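Local coordinates for glucose-binding protein (Thermus thermophilus HB27, PDB 2B3F), which binds galactose and glucose as a two-lobed periplasmic-type receptor, and probably hands the sugar to a binding-protein-dependent transport system, at residues R22-K27 against I293-L298; Q95-G100 against I315-D320; A177-G182 against P267-V272; L194-P199 against N378-I383; L222-A227 against D243-Y248. All coordinates share one frame; numbering follows the deposited sequence.

How the contacts relate
Contact 5 reaches the galactose: Trp224 and Trp244 belong to its pocket. Contact 2 comes within about 5 Å of contact 5 (nearest atoms) without touching it, and its Ala317 side chain stays about 12 Å from the sugar. The side chain of Trp295 in contact 1 is about 12 Å from the galactose. The centres of contacts 1 and 2 are about 19 Å apart. Contacts 3 and 4, away from the sugar site, touch through Leu181 CD2 and Leu194 CD2, 4.1 Å apart. Contacts 1 and 4 lie on opposite sides of the chain's centre, about 45 Å between centres. Along the chain, contact 5 is nested inside the loops closed by all the others.

Contact 1: R22-K27 against I293-L298; sequences RLYKQK and INWLRL
The phenolic oxygen of Tyr24 is gripped twice. Its hydroxyl bonds to the backbone O of Asn291, two residues before 293-298, and it accepts a hydrogen bond from a water whose oxygen is 3.1 Å from Tyr24 OH. That water in turn accepts a hydrogen bond from Asn294 ND2, 2.9 Å from its oxygen, so a single water bridges the two helices. Asn294 is steadied from its own side: Arg297 NH1 donates to Asn294 OD1 over 3.3 Å, coming from above the carbonyl plane. Below the hydroxyl, the Tyr24 ring lies alongside the second helix, CG anti to the backbone N (chi1 -175°), and presses its rim on the backbone, with CE1 3.5 Å from Trp295 N. Trp295 sends its benzo edge toward the face of Tyr24, an offset edge-to-face pair with planes at 64° and Tyr24 CD1 3.8 Å from Trp295 CE3. Leu298 forks around the end of the contact: CD2 packs 3.7 Å from Tyr24 CB, while CD1 meets Leu23 CD2 at 3.7 Å. The contact joins helix 15-27 to helix 289-299, and both Tyr24 and Trp295 also rest on strand 2-7 of the large sheet. With both bonds of the hydroxyl supplied by water and a backbone carbonyl, the tyrosine can remain buried among apolar groups while its polar tip stays satisfied.

Contact 2: Q95-G100 against I315-D320; sequences QAFPKG and IAARLD
Ala317 opens the contact by meeting the rim of Phe97. Its CB is 3.8 Å from Phe97 CE1, and its carbonyl oxygen lies near the plane of that ring, 3.6 Å from Phe97 CD1; the same oxygen also faces Pro98 CD. Phe97 starts out pointing away from this loop, but its ring, with CG anti to the carbonyl carbon, reaches back to it. Next comes Arg318, whose CG touches Phe97 CE1 at 3.6 Å and whose guanidinium lays one face against Ala96, with Ala96 CB 3.7 Å from Arg318 NH1. The bend at chi3 (69°) turns the guanidinium toward Asp320, and NH1 has a further partner in the backbone O of Gly300. This loop, leading from helix 302-312 to helix 328-339, thus docks on the joint between the short helix 93-96 and helix 99-105, where Pro98 holds the N-cap position. Leu319 supplies the backbone link: its N donates to Ala96 O at 2.9 Å, almost straight at 174° and nearly along the C=O axis. Its side chain slides past Pro98 in the opposite direction, and CD1 reaches Gln95 O at 3.6 Å. Asp320 then closes on Arg318 in a side-on salt bridge, OD1 2.8 Å from Arg318 NE and OD2 paired with NH2, both oxygens approached from above the carboxylate plane. A water accepts from Asp320 N and donates to Ala96 O, giving that carbonyl a second donor.

Contact 3: A177-G182 against P267-V272; sequences ALAVLG and PGTQGV
Two waters make the polar part of this contact, and both donate to the same acceptor, Gly268 O. One lies 2.7 Å from Gly268 O and as far from Ala179 O; the other runs more loosely between Gly268 O and Leu178 O. A weaker CA-H...O contact adds to them, Ala179 CA standing 3.6 Å from Gly268 O. Close by, Ala179 CB sits 3.4 Å from Pro267 O. Gly268 has no side chain, and its backbone comes up close to Ala179. The apolar part lies beside this: Leu178 and Val272 meet tip to tip, CD2 to CG1 at 3.7 Å, and Thr269 turns its methyl CG2 against Leu178 and Ala179. Thr269 OG1 faces elsewhere, bonded to Ser266 O and Asn122 ND2. The loop joining strands 262-265 and 272-280, with a type II turn from Thr269 to Val272, is so laid against helix 166-190. Across the two segments the polar link is carried by water, joining carbonyls that cannot bond one another.

Contact 4: L194-P199 against N378-I383; sequences LKFTDP and NAAQAI
Gln381 leaves its helix with CG anti to the backbone N (chi1 -168°) and then bends at chi2 (61°), which carries its amide across to the loop. The loop is a type I turn from Lys195 to Asp198 that leads into helix 199-212; Asp198 stands at the N-cap and its OD1 takes the N-H of Lys200. Held on helix 373-387, Gln381 OE1 accepts from Phe196 N at 2.7 Å, nearly along its C=O axis though with the N-H bent to 142°. The other amide end, NE2, bonds Asp385, so both ends of the group are fixed. Lys195 crosses the amide at about a right angle, its CE 3.3 Å from Gln381 CD. Phe196 turns a ring face to Ala380, whose CB lies 4.1 Å from the ring centroid in a CH-pi contact, while Gln381 OE1 lies at the ring's edge. Trp190 meets Phe196 edge-to-face. Thr197 CG2 comes to 3.2 Å from Asn378 OD1, an oxygen that accepts from Gln374 NE2.

Contact 5: L222-A227 against D243-Y248; sequences LSWQQA and DWAAGY. With GAL (beta-D-galactopyranose), chain G.
The indole of Trp224 is sandwiched: Gln225 CD lies over one face, its NE2 bonded to Asp12 OD1, and on the opposite face Trp244 CD1 presses in, 3.5 Å from Trp224 CZ2. The two tryptophans are edge-to-face, planes at 78°, with the edge of Trp244 toward Trp224. Trp244 in turn offers a face to the sugar, galactose C5 sitting over the ring centre and 3.6 Å from Trp244 CD2. Both indoles take the crowded chi1 position (74° and 44°). Such aromatic platforms for the apolar face of a pyranose are characteristic of sugar-binding proteins, and here Trp224 NE1 bonds Glu13, itself a partner of galactose. Trp244 NE1 is buried with no hydrogen-bonding partner in the model. Tyr248 completes the aromatic cluster, its CB 3.7 Å from Trp224 CH2 and Gln225 CG over its ring face, 4.2 Å from the centroid. Ser223 and Gln226 form a capping box at the N-terminus of helix 224-233, Gln226 N donating to Ser223 OG at 3.0 Å and Ser223 N to Gln226 OE1.

Contact 1: R22-K27 against I293-L298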
# COMPACT_ATOMS: atom_id res chain seq x y z
N ARG A 22 -22.02 5.53 -4.28
CA ARG A 22 -23.33 6.05 -3.86
C ARG A 22 -23.38 7.57 -4.03
O ARG A 22 -24.36 8.10 -4.54
CB ARG A 22 -23.66 5.67 -2.42
CG ARG A 22 -24.10 4.22 -2.29
CD ARG A 22 -24.78 3.93 -0.96
NE ARG A 22 -23.86 4.07 0.16
CZ ARG A 22 -22.95 3.15 0.51
NH1 ARG A 22 -22.82 2.01 -0.17
NH2 ARG A 22 -22.18 3.38 1.55
N LEU A 23 -22.31 8.24 -3.61
CA LEU A 23 -22.15 9.68 -3.83
C LEU A 23 -22.22 10.03 -5.32
O LEU A 23 -22.89 10.99 -5.72
CB LEU A 23 -20.82 10.14 -3.27
CG LEU A 23 -20.80 11.47 -2.55
CD1 LEU A 23 -21.59 11.37 -1.25
CD2 LEU A 23 -19.38 11.85 -2.25
N TYR A 24 -21.52 9.27 -6.14
CA TYR A 24 -21.52 9.51 -7.59
C TYR A 24 -22.94 9.38 -8.18
O TYR A 24 -23.36 10.22 -8.99
CB TYR A 24 -20.56 8.53 -8.29
CG TYR A 24 -20.40 8.77 -9.78
CD1 TYR A 24 -19.43 9.64 -10.26
CD2 TYR A 24 -21.24 8.15 -10.70
CE1 TYR A 24 -19.28 9.86 -11.64
CE2 TYR A 24 -21.09 8.37 -12.08
CZ TYR A 24 -20.12 9.24 -12.54
OH TYR A 24 -19.97 9.43 -13.90
N LYS A 25 -23.65 8.33 -7.78
CA LYS A 25 -25.01 8.08 -8.28
C LYS A 25 -26.02 9.15 -7.84
O LYS A 25 -26.97 9.45 -8.58
CB LYS A 25 -25.49 6.70 -7.85
CG LYS A 25 -24.76 5.55 -8.48
CD LYS A 25 -25.22 4.24 -7.85
CE LYS A 25 -24.61 3.04 -8.53
NZ LYS A 25 -25.11 1.73 -7.95
N GLN A 26 -25.83 9.73 -6.66
CA GLN A 26 -26.64 10.89 -6.25
C GLN A 26 -26.45 12.05 -7.22
O GLN A 26 -27.42 12.72 -7.62
CB GLN A 26 -26.24 11.37 -4.85
CG GLN A 26 -26.71 10.50 -3.72
CD GLN A 26 -26.49 11.15 -2.36
OE1 GLN A 26 -27.19 12.12 -2.00
NE2 GLN A 26 -25.52 10.63 -1.60
N LYS A 27 -25.20 12.31 -7.59
CA LYS A 27 -24.88 13.44 -8.43
C LYS A 27 -25.27 13.17 -9.87
O LYS A 27 -25.61 14.09 -10.60
CB LYS A 27 -23.38 13.77 -8.38
CG LYS A 27 -22.91 14.21 -7.01
CD LYS A 27 -21.39 14.35 -6.97
CE LYS A 27 -20.90 14.83 -5.59
NZ LYS A 27 -20.90 16.32 -5.49
N ILE A 293 -14.45 11.21 -16.42
CA ILE A 293 -13.95 12.52 -15.99
C ILE A 293 -14.70 13.01 -14.75
O ILE A 293 -14.11 13.53 -13.81
CB ILE A 293 -14.03 13.57 -17.14
CG1 ILE A 293 -13.00 13.23 -18.23
CG2 ILE A 293 -13.81 14.97 -16.60
CD1 ILE A 293 -13.18 13.96 -19.54
N ASN A 294 -16.02 12.85 -14.73
CA ASN A 294 -16.79 13.24 -13.56
C ASN A 294 -16.46 12.39 -12.32
O ASN A 294 -16.50 12.86 -11.18
CB ASN A 294 -18.28 13.23 -13.89
CG ASN A 294 -18.66 14.37 -14.85
OD1 ASN A 294 -17.95 15.38 -14.90
ND2 ASN A 294 -19.76 14.21 -15.59
N TRP A 295 -16.09 11.13 -12.54
CA TRP A 295 -15.60 10.31 -11.44
C TRP A 295 -14.29 10.88 -10.90
O TRP A 295 -14.11 11.01 -9.69
CB TRP A 295 -15.44 8.84 -11.91
CG TRP A 295 -14.75 7.93 -10.93
CD1 TRP A 295 -13.47 7.50 -11.00
CD2 TRP A 295 -15.31 7.35 -9.74
NE1 TRP A 295 -13.19 6.68 -9.95
CE2 TRP A 295 -14.28 6.57 -9.15
CE3 TRP A 295 -16.56 7.40 -9.12
CZ2 TRP A 295 -14.48 5.84 -7.97
CZ3 TRP A 295 -16.75 6.71 -7.94
CH2 TRP A 295 -15.71 5.92 -7.39
N LEU A 296 -13.37 11.24 -11.79
CA LEU A 296 -12.09 11.85 -11.36
C LEU A 296 -12.32 13.12 -10.53
O LEU A 296 -11.65 13.36 -9.51
CB LEU A 296 -11.20 12.16 -12.57
CG LEU A 296 -10.81 10.97 -13.46
CD1 LEU A 296 -9.86 11.41 -14.55
CD2 LEU A 296 -10.19 9.84 -12.61
N ARG A 297 -13.27 13.95 -10.97
CA ARG A 297 -13.57 15.18 -10.24
C ARG A 297 -14.08 14.88 -8.84
O ARG A 297 -13.75 15.58 -7.88
CB ARG A 297 -14.58 16.04 -11.02
CG ARG A 297 -14.02 16.54 -12.36
CD ARG A 297 -15.07 17.30 -13.16
NE ARG A 297 -15.64 18.35 -12.32
CZ ARG A 297 -16.94 18.56 -12.11
NH1 ARG A 297 -17.87 17.83 -12.72
NH2 ARG A 297 -17.31 19.56 -11.30
N LEU A 298 -14.86 13.81 -8.72
CA LEU A 298 -15.34 13.37 -7.41
C LEU A 298 -14.22 12.82 -6.52
O LEU A 298 -14.08 13.21 -5.36
CB LEU A 298 -16.45 12.32 -7.57
CG LEU A 298 -16.89 11.64 -6.27
CD1 LEU A 298 -17.45 12.61 -5.29
CD2 LEU A 298 -17.90 10.53 -6.57
O HOH W 1 -21.36 11.80 -15.28

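Contact 2: Q95-G100 against I315-D320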
# COMPACT_ATOMS: atom_id res chain seq x y z
N GLN A 95 -2.76 23.06 -6.15
CA GLN A 95 -2.65 23.62 -4.82
C GLN A 95 -3.29 22.74 -3.77
O GLN A 95 -2.98 22.87 -2.59
CB GLN A 95 -3.31 25.02 -4.76
CG GLN A 95 -2.57 26.11 -5.56
CD GLN A 95 -2.76 25.98 -7.05
OE1 GLN A 95 -3.89 25.84 -7.54
NE2 GLN A 95 -1.66 26.03 -7.79
N ALA A 96 -4.19 21.86 -4.21
CA ALA A 96 -4.93 20.99 -3.30
C ALA A 96 -4.13 19.78 -2.78
O ALA A 96 -4.47 19.26 -1.74
CB ALA A 96 -6.19 20.50 -3.99
N PHE A 97 -3.12 19.33 -3.52
CA PHE A 97 -2.29 18.18 -3.12
C PHE A 97 -0.87 18.62 -2.81
O PHE A 97 -0.38 19.61 -3.41
CB PHE A 97 -2.24 17.14 -4.24
CG PHE A 97 -3.58 16.57 -4.60
CD1 PHE A 97 -4.29 15.84 -3.66
CD2 PHE A 97 -4.13 16.77 -5.85
CE1 PHE A 97 -5.54 15.32 -3.97
CE2 PHE A 97 -5.37 16.25 -6.18
CZ PHE A 97 -6.08 15.52 -5.21
N PRO A 98 -0.16 17.87 -1.94
CA PRO A 98 1.24 18.19 -1.64
C PRO A 98 2.13 17.99 -2.85
O PRO A 98 1.86 17.12 -3.69
CB PRO A 98 1.62 17.21 -0.52
CG PRO A 98 0.59 16.18 -0.49
CD PRO A 98 -0.63 16.67 -1.21
N LYS A 99 3.16 18.82 -2.96
CA LYS A 99 4.00 18.85 -4.16
C LYS A 99 4.63 17.50 -4.46
O LYS A 99 4.74 17.10 -5.63
CB LYS A 99 5.11 19.89 -4.00
CG LYS A 99 5.96 20.07 -5.25
CD LYS A 99 7.30 20.73 -4.95
CE LYS A 99 8.13 20.86 -6.23
NZ LYS A 99 8.50 19.52 -6.82
N GLY A 100 5.05 16.81 -3.40
CA GLY A 100 5.68 15.48 -3.52
C GLY A 100 4.76 14.46 -4.17
O GLY A 100 5.21 13.62 -4.94
N ILE A 315 -5.75 7.98 4.87
CA ILE A 315 -6.09 9.39 5.04
C ILE A 315 -6.30 10.01 3.65
O ILE A 315 -5.96 9.42 2.62
CB ILE A 315 -5.00 10.13 5.86
CG1 ILE A 315 -3.67 10.20 5.09
CG2 ILE A 315 -4.84 9.47 7.23
CD1 ILE A 315 -2.50 10.86 5.80
N ALA A 316 -6.89 11.22 3.62
CA ALA A 316 -7.09 11.90 2.37
C ALA A 316 -5.75 12.37 1.80
O ALA A 316 -4.83 12.68 2.54
CB ALA A 316 -8.01 13.11 2.57
N ALA A 317 -5.67 12.41 0.48
CA ALA A 317 -4.53 13.04 -0.22
C ALA A 317 -4.66 14.58 -0.20
O ALA A 317 -3.65 15.28 -0.18
CB ALA A 317 -4.44 12.55 -1.64
N ARG A 318 -5.89 15.08 -0.21
CA ARG A 318 -6.12 16.54 -0.22
C ARG A 318 -5.62 17.18 1.06
O ARG A 318 -5.95 16.71 2.16
CB ARG A 318 -7.60 16.86 -0.38
CG ARG A 318 -8.10 16.69 -1.79
CD ARG A 318 -9.51 17.18 -1.88
NE ARG A 318 -9.56 18.63 -1.72
CZ ARG A 318 -9.60 19.50 -2.72
NH1 ARG A 318 -9.66 19.12 -3.98
NH2 ARG A 318 -9.63 20.79 -2.42
N LEU A 319 -4.89 18.29 0.91
CA LEU A 319 -4.40 19.04 2.06
C LEU A 319 -5.51 19.63 2.96
O LEU A 319 -5.29 19.84 4.15
CB LEU A 319 -3.47 20.18 1.60
CG LEU A 319 -2.14 19.81 0.93
CD1 LEU A 319 -1.54 20.97 0.14
CD2 LEU A 319 -1.17 19.32 1.96
N ASP A 320 -6.70 19.88 2.39
CA ASP A 320 -7.79 20.54 3.12
C ASP A 320 -8.72 19.57 3.86
O ASP A 320 -9.77 19.96 4.38
CB ASP A 320 -8.58 21.51 2.22
CG ASP A 320 -9.34 20.84 1.10
OD1 ASP A 320 -9.28 19.58 0.95
OD2 ASP A 320 -10.03 21.58 0.33
O HOH W 2 -6.80 20.46 -0.52

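Contact 3: A177-G182 against P267-V272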
# COMPACT_ATOMS: atom_id res chain seq x y z
N ALA A 177 13.66 -3.65 5.56
CA ALA A 177 14.66 -2.96 4.76
C ALA A 177 14.78 -1.47 5.12
O ALA A 177 15.90 -0.93 5.23
CB ALA A 177 14.36 -3.12 3.27
N LEU A 178 13.64 -0.81 5.32
CA LEU A 178 13.67 0.61 5.67
C LEU A 178 14.38 0.79 7.01
O LEU A 178 15.18 1.72 7.16
CB LEU A 178 12.25 1.19 5.73
CG LEU A 178 12.16 2.66 6.21
CD1 LEU A 178 12.92 3.59 5.26
CD2 LEU A 178 10.69 3.11 6.35
N ALA A 179 14.07 -0.08 7.96
CA ALA A 179 14.69 -0.01 9.30
C ALA A 179 16.20 -0.21 9.20
O ALA A 179 16.97 0.53 9.82
CB ALA A 179 14.09 -1.05 10.22
N VAL A 180 16.62 -1.20 8.41
CA VAL A 180 18.03 -1.58 8.31
C VAL A 180 18.85 -0.53 7.56
O VAL A 180 19.97 -0.20 7.94
CB VAL A 180 18.19 -2.99 7.66
CG1 VAL A 180 19.61 -3.27 7.26
CG2 VAL A 180 17.70 -4.06 8.63
N LEU A 181 18.27 0.01 6.49
CA LEU A 181 18.97 0.95 5.62
C LEU A 181 18.84 2.39 6.04
O LEU A 181 19.72 3.20 5.75
CB LEU A 181 18.46 0.80 4.18
CG LEU A 181 18.77 -0.53 3.50
CD1 LEU A 181 18.07 -0.59 2.16
CD2 LEU A 181 20.29 -0.71 3.35
N GLY A 182 17.73 2.72 6.68
CA GLY A 182 17.30 4.11 6.86
C GLY A 182 16.72 4.68 5.57
O GLY A 182 16.89 4.10 4.48
N PRO A 267 8.90 -1.55 13.73
CA PRO A 267 10.15 -1.44 14.48
C PRO A 267 11.29 -0.84 13.65
O PRO A 267 11.53 -1.24 12.50
CB PRO A 267 10.42 -2.88 14.89
CG PRO A 267 9.11 -3.50 15.01
CD PRO A 267 8.28 -2.88 13.92
N GLY A 268 11.98 0.16 14.21
CA GLY A 268 13.12 0.77 13.56
C GLY A 268 12.77 1.82 12.51
O GLY A 268 13.64 2.31 11.82
N THR A 269 11.50 2.17 12.38
CA THR A 269 11.10 3.11 11.32
C THR A 269 10.38 4.34 11.85
O THR A 269 9.86 5.14 11.08
CB THR A 269 10.21 2.42 10.25
OG1 THR A 269 8.91 2.18 10.78
CG2 THR A 269 10.84 1.11 9.77
N GLN A 270 10.39 4.51 13.17
CA GLN A 270 9.73 5.63 13.82
C GLN A 270 10.25 6.92 13.20
O GLN A 270 11.46 7.09 12.99
CB GLN A 270 10.01 5.62 15.34
CG GLN A 270 9.50 4.38 16.10
CD GLN A 270 10.24 3.06 15.75
OE1 GLN A 270 11.42 3.06 15.38
NE2 GLN A 270 9.52 1.94 15.88
N GLY A 271 9.32 7.83 12.89
CA GLY A 271 9.65 9.10 12.28
C GLY A 271 9.69 9.09 10.76
O GLY A 271 9.92 10.14 10.14
N VAL A 272 9.47 7.91 10.17
CA VAL A 272 9.47 7.76 8.72
C VAL A 272 8.12 7.17 8.34
O VAL A 272 7.64 6.22 8.97
CB VAL A 272 10.60 6.84 8.21
CG1 VAL A 272 10.60 6.79 6.67
CG2 VAL A 272 11.94 7.31 8.73
O HOH W 3 14.15 3.94 9.10
O HOH W 4 16.34 2.05 12.01

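Contact 4: L194-P199 against N378-I383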
# COMPACT_ATOMS: atom_id res chain seq x y z
N LEU A 194 22.52 2.60 -4.66
CA LEU A 194 22.90 1.50 -3.77
C LEU A 194 22.46 0.20 -4.42
O LEU A 194 21.29 0.04 -4.78
CB LEU A 194 22.25 1.65 -2.40
CG LEU A 194 22.57 0.58 -1.35
CD1 LEU A 194 24.00 0.68 -0.84
CD2 LEU A 194 21.62 0.72 -0.21
N LYS A 195 23.42 -0.71 -4.57
CA LYS A 195 23.14 -2.03 -5.12
C LYS A 195 22.52 -2.93 -4.05
O LYS A 195 22.82 -2.79 -2.85
CB LYS A 195 24.42 -2.67 -5.68
CG LYS A 195 24.96 -1.98 -6.93
CD LYS A 195 26.02 -2.82 -7.67
CE LYS A 195 25.39 -4.04 -8.40
NZ LYS A 195 26.27 -4.82 -9.36
N PHE A 196 21.65 -3.84 -4.50
CA PHE A 196 21.04 -4.83 -3.62
C PHE A 196 22.08 -5.79 -3.03
O PHE A 196 21.86 -6.37 -1.98
CB PHE A 196 19.96 -5.63 -4.37
CG PHE A 196 18.74 -4.81 -4.70
CD1 PHE A 196 17.69 -4.74 -3.80
CD2 PHE A 196 18.66 -4.09 -5.88
CE1 PHE A 196 16.56 -3.98 -4.10
CE2 PHE A 196 17.55 -3.31 -6.16
CZ PHE A 196 16.51 -3.27 -5.27
N THR A 197 23.20 -5.92 -3.72
CA THR A 197 24.31 -6.76 -3.28
C THR A 197 25.28 -6.03 -2.34
O THR A 197 26.23 -6.64 -1.85
CB THR A 197 25.10 -7.27 -4.48
OG1 THR A 197 25.43 -6.16 -5.33
CG2 THR A 197 24.30 -8.28 -5.27
N ASP A 198 25.05 -4.75 -2.08
CA ASP A 198 25.83 -4.05 -1.05
C ASP A 198 25.59 -4.71 0.30
O ASP A 198 24.45 -5.04 0.64
CB ASP A 198 25.44 -2.58 -0.95
CG ASP A 198 26.39 -1.78 -0.07
OD1 ASP A 198 26.25 -1.79 1.17
OD2 ASP A 198 27.30 -1.16 -0.65
N PRO A 199 26.67 -4.90 1.10
CA PRO A 199 26.50 -5.45 2.45
C PRO A 199 25.37 -4.84 3.27
O PRO A 199 24.69 -5.56 4.00
CB PRO A 199 27.89 -5.24 3.08
CG PRO A 199 28.80 -5.41 1.93
CD PRO A 199 28.10 -4.70 0.78
N ASN A 378 21.47 -11.16 -4.45
CA ASN A 378 21.96 -11.34 -5.79
C ASN A 378 20.82 -11.42 -6.80
O ASN A 378 20.94 -10.87 -7.91
CB ASN A 378 22.80 -12.62 -5.90
CG ASN A 378 24.14 -12.53 -5.16
OD1 ASN A 378 24.55 -11.45 -4.73
ND2 ASN A 378 24.81 -13.68 -4.98
N ALA A 379 19.74 -12.09 -6.41
CA ALA A 379 18.55 -12.21 -7.26
C ALA A 379 17.89 -10.85 -7.52
O ALA A 379 17.55 -10.53 -8.65
CB ALA A 379 17.54 -13.16 -6.67
N ALA A 380 17.73 -10.04 -6.48
CA ALA A 380 17.12 -8.72 -6.64
C ALA A 380 17.99 -7.87 -7.53
O ALA A 380 17.48 -7.11 -8.36
CB ALA A 380 16.93 -8.05 -5.29
N GLN A 381 19.32 -7.98 -7.38
CA GLN A 381 20.22 -7.23 -8.26
C GLN A 381 20.12 -7.67 -9.73
O GLN A 381 20.14 -6.84 -10.64
CB GLN A 381 21.68 -7.32 -7.79
CG GLN A 381 22.62 -6.32 -8.50
CD GLN A 381 22.19 -4.88 -8.26
OE1 GLN A 381 22.01 -4.48 -7.11
NE2 GLN A 381 22.02 -4.12 -9.33
N ALA A 382 19.98 -8.96 -9.97
CA ALA A 382 19.87 -9.46 -11.34
C ALA A 382 18.60 -8.88 -12.00
O ALA A 382 18.63 -8.44 -13.16
CB ALA A 382 19.86 -10.98 -11.34
N ILE A 383 17.49 -8.88 -11.28
CA ILE A 383 16.26 -8.30 -11.82
C ILE A 383 16.45 -6.81 -12.09
O ILE A 383 16.06 -6.31 -13.14
CB ILE A 383 15.09 -8.50 -10.86
CG1 ILE A 383 14.86 -9.99 -10.59
CG2 ILE A 383 13.81 -7.82 -11.39
CD1 ILE A 383 14.68 -10.81 -11.79

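Contact 5: L222-A227 against D243-Y248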
# COMPACT_ATOMS: atom_id res chain seq x y z
N LEU A 222 -2.76 -17.65 3.44
CA LEU A 222 -3.65 -16.72 4.14
C LEU A 222 -3.73 -15.36 3.45
O LEU A 222 -2.73 -14.85 2.98
CB LEU A 222 -3.19 -16.48 5.58
CG LEU A 222 -2.98 -17.69 6.51
CD1 LEU A 222 -2.70 -17.17 7.92
CD2 LEU A 222 -4.14 -18.63 6.48
N SER A 223 -4.92 -14.78 3.41
CA SER A 223 -5.08 -13.39 3.00
C SER A 223 -4.52 -12.41 4.03
O SER A 223 -4.29 -12.75 5.19
CB SER A 223 -6.56 -13.10 2.77
OG SER A 223 -7.22 -13.06 4.01
N TRP A 224 -4.35 -11.13 3.64
CA TRP A 224 -3.94 -10.14 4.61
C TRP A 224 -4.95 -10.00 5.74
O TRP A 224 -4.54 -9.85 6.87
CB TRP A 224 -3.60 -8.79 3.96
CG TRP A 224 -4.78 -7.98 3.48
CD1 TRP A 224 -5.27 -7.90 2.22
CD2 TRP A 224 -5.58 -7.08 4.27
NE1 TRP A 224 -6.32 -7.01 2.16
CE2 TRP A 224 -6.54 -6.52 3.42
CE3 TRP A 224 -5.58 -6.72 5.62
CZ2 TRP A 224 -7.50 -5.61 3.88
CZ3 TRP A 224 -6.54 -5.84 6.07
CH2 TRP A 224 -7.47 -5.29 5.20
N GLN A 225 -6.25 -10.10 5.43
CA GLN A 225 -7.28 -10.01 6.47
C GLN A 225 -7.17 -11.16 7.47
O GLN A 225 -7.27 -10.97 8.66
CB GLN A 225 -8.67 -9.99 5.87
CG GLN A 225 -8.96 -8.78 4.95
CD GLN A 225 -8.75 -9.07 3.49
OE1 GLN A 225 -7.84 -9.83 3.10
NE2 GLN A 225 -9.61 -8.48 2.64
N GLN A 226 -6.92 -12.36 6.95
CA GLN A 226 -6.75 -13.53 7.84
C GLN A 226 -5.55 -13.39 8.76
O GLN A 226 -5.58 -13.84 9.90
CB GLN A 226 -6.63 -14.81 7.02
CG GLN A 226 -7.94 -15.25 6.45
CD GLN A 226 -7.86 -16.53 5.68
OE1 GLN A 226 -7.08 -16.66 4.73
NE2 GLN A 226 -8.68 -17.51 6.08
N ALA A 227 -4.48 -12.78 8.27
CA ALA A 227 -3.32 -12.52 9.12
C ALA A 227 -3.67 -11.47 10.22
O ALA A 227 -3.26 -11.61 11.37
CB ALA A 227 -2.15 -12.06 8.28
N ASP A 243 -2.28 0.47 6.51
CA ASP A 243 -3.41 0.90 7.33
C ASP A 243 -4.80 0.66 6.75
O ASP A 243 -5.81 1.00 7.39
CB ASP A 243 -3.23 2.33 7.89
CG ASP A 243 -2.77 3.37 6.86
OD1 ASP A 243 -2.79 3.14 5.63
OD2 ASP A 243 -2.35 4.45 7.32
N TRP A 244 -4.88 -0.02 5.61
CA TRP A 244 -6.15 -0.66 5.24
C TRP A 244 -6.58 -1.63 6.36
O TRP A 244 -7.75 -1.95 6.50
CB TRP A 244 -6.06 -1.39 3.89
CG TRP A 244 -4.83 -2.23 3.68
CD1 TRP A 244 -4.67 -3.57 3.92
CD2 TRP A 244 -3.61 -1.78 3.07
NE1 TRP A 244 -3.40 -3.96 3.54
CE2 TRP A 244 -2.73 -2.88 3.03
CE3 TRP A 244 -3.16 -0.53 2.59
CZ2 TRP A 244 -1.44 -2.77 2.50
CZ3 TRP A 244 -1.89 -0.44 2.09
CH2 TRP A 244 -1.03 -1.54 2.03
N ALA A 245 -5.61 -2.07 7.16
CA ALA A 245 -5.91 -2.94 8.33
C ALA A 245 -6.74 -2.21 9.37
O ALA A 245 -7.65 -2.80 9.94
CB ALA A 245 -4.63 -3.47 8.95
N ALA A 246 -6.47 -0.92 9.58
CA ALA A 246 -7.29 -0.12 10.49
C ALA A 246 -8.73 -0.03 9.96
O ALA A 246 -9.68 -0.19 10.74
CB ALA A 246 -6.68 1.26 10.72
N GLY A 247 -8.90 0.19 8.66
CA GLY A 247 -10.23 0.21 8.05
C GLY A 247 -10.95 -1.10 8.26
O GLY A 247 -12.12 -1.12 8.61
N TYR A 248 -10.25 -2.21 8.06
CA TYR A 248 -10.87 -3.54 8.28
C TYR A 248 -11.35 -3.70 9.72
O TYR A 248 -12.50 -4.04 9.97
CB TYR A 248 -9.87 -4.62 7.91
CG TYR A 248 -10.29 -6.03 8.23
CD1 TYR A 248 -11.38 -6.62 7.61
CD2 TYR A 248 -9.56 -6.79 9.13
CE1 TYR A 248 -11.76 -7.96 7.92
CE2 TYR A 248 -9.93 -8.10 9.43
CZ TYR A 248 -11.00 -8.67 8.82
OH TYR A 248 -11.36 -9.98 9.14
C1 GAL G . -2.76 -1.83 -1.73
C2 GAL G . -3.82 -0.76 -2.07
C3 GAL G . -4.82 -0.58 -0.95
C4 GAL G . -5.42 -1.92 -0.51
C5 GAL G . -4.27 -2.92 -0.29
C6 GAL G . -4.72 -4.33 0.13
O1 GAL G . -1.89 -2.04 -2.79
O2 GAL G . -3.15 0.47 -2.40
O3 GAL G . -5.87 0.29 -1.37
O4 GAL G . -6.32 -2.32 -1.51
O5 GAL G . -3.46 -3.05 -1.44
O6 GAL G . -5.32 -5.00 -0.93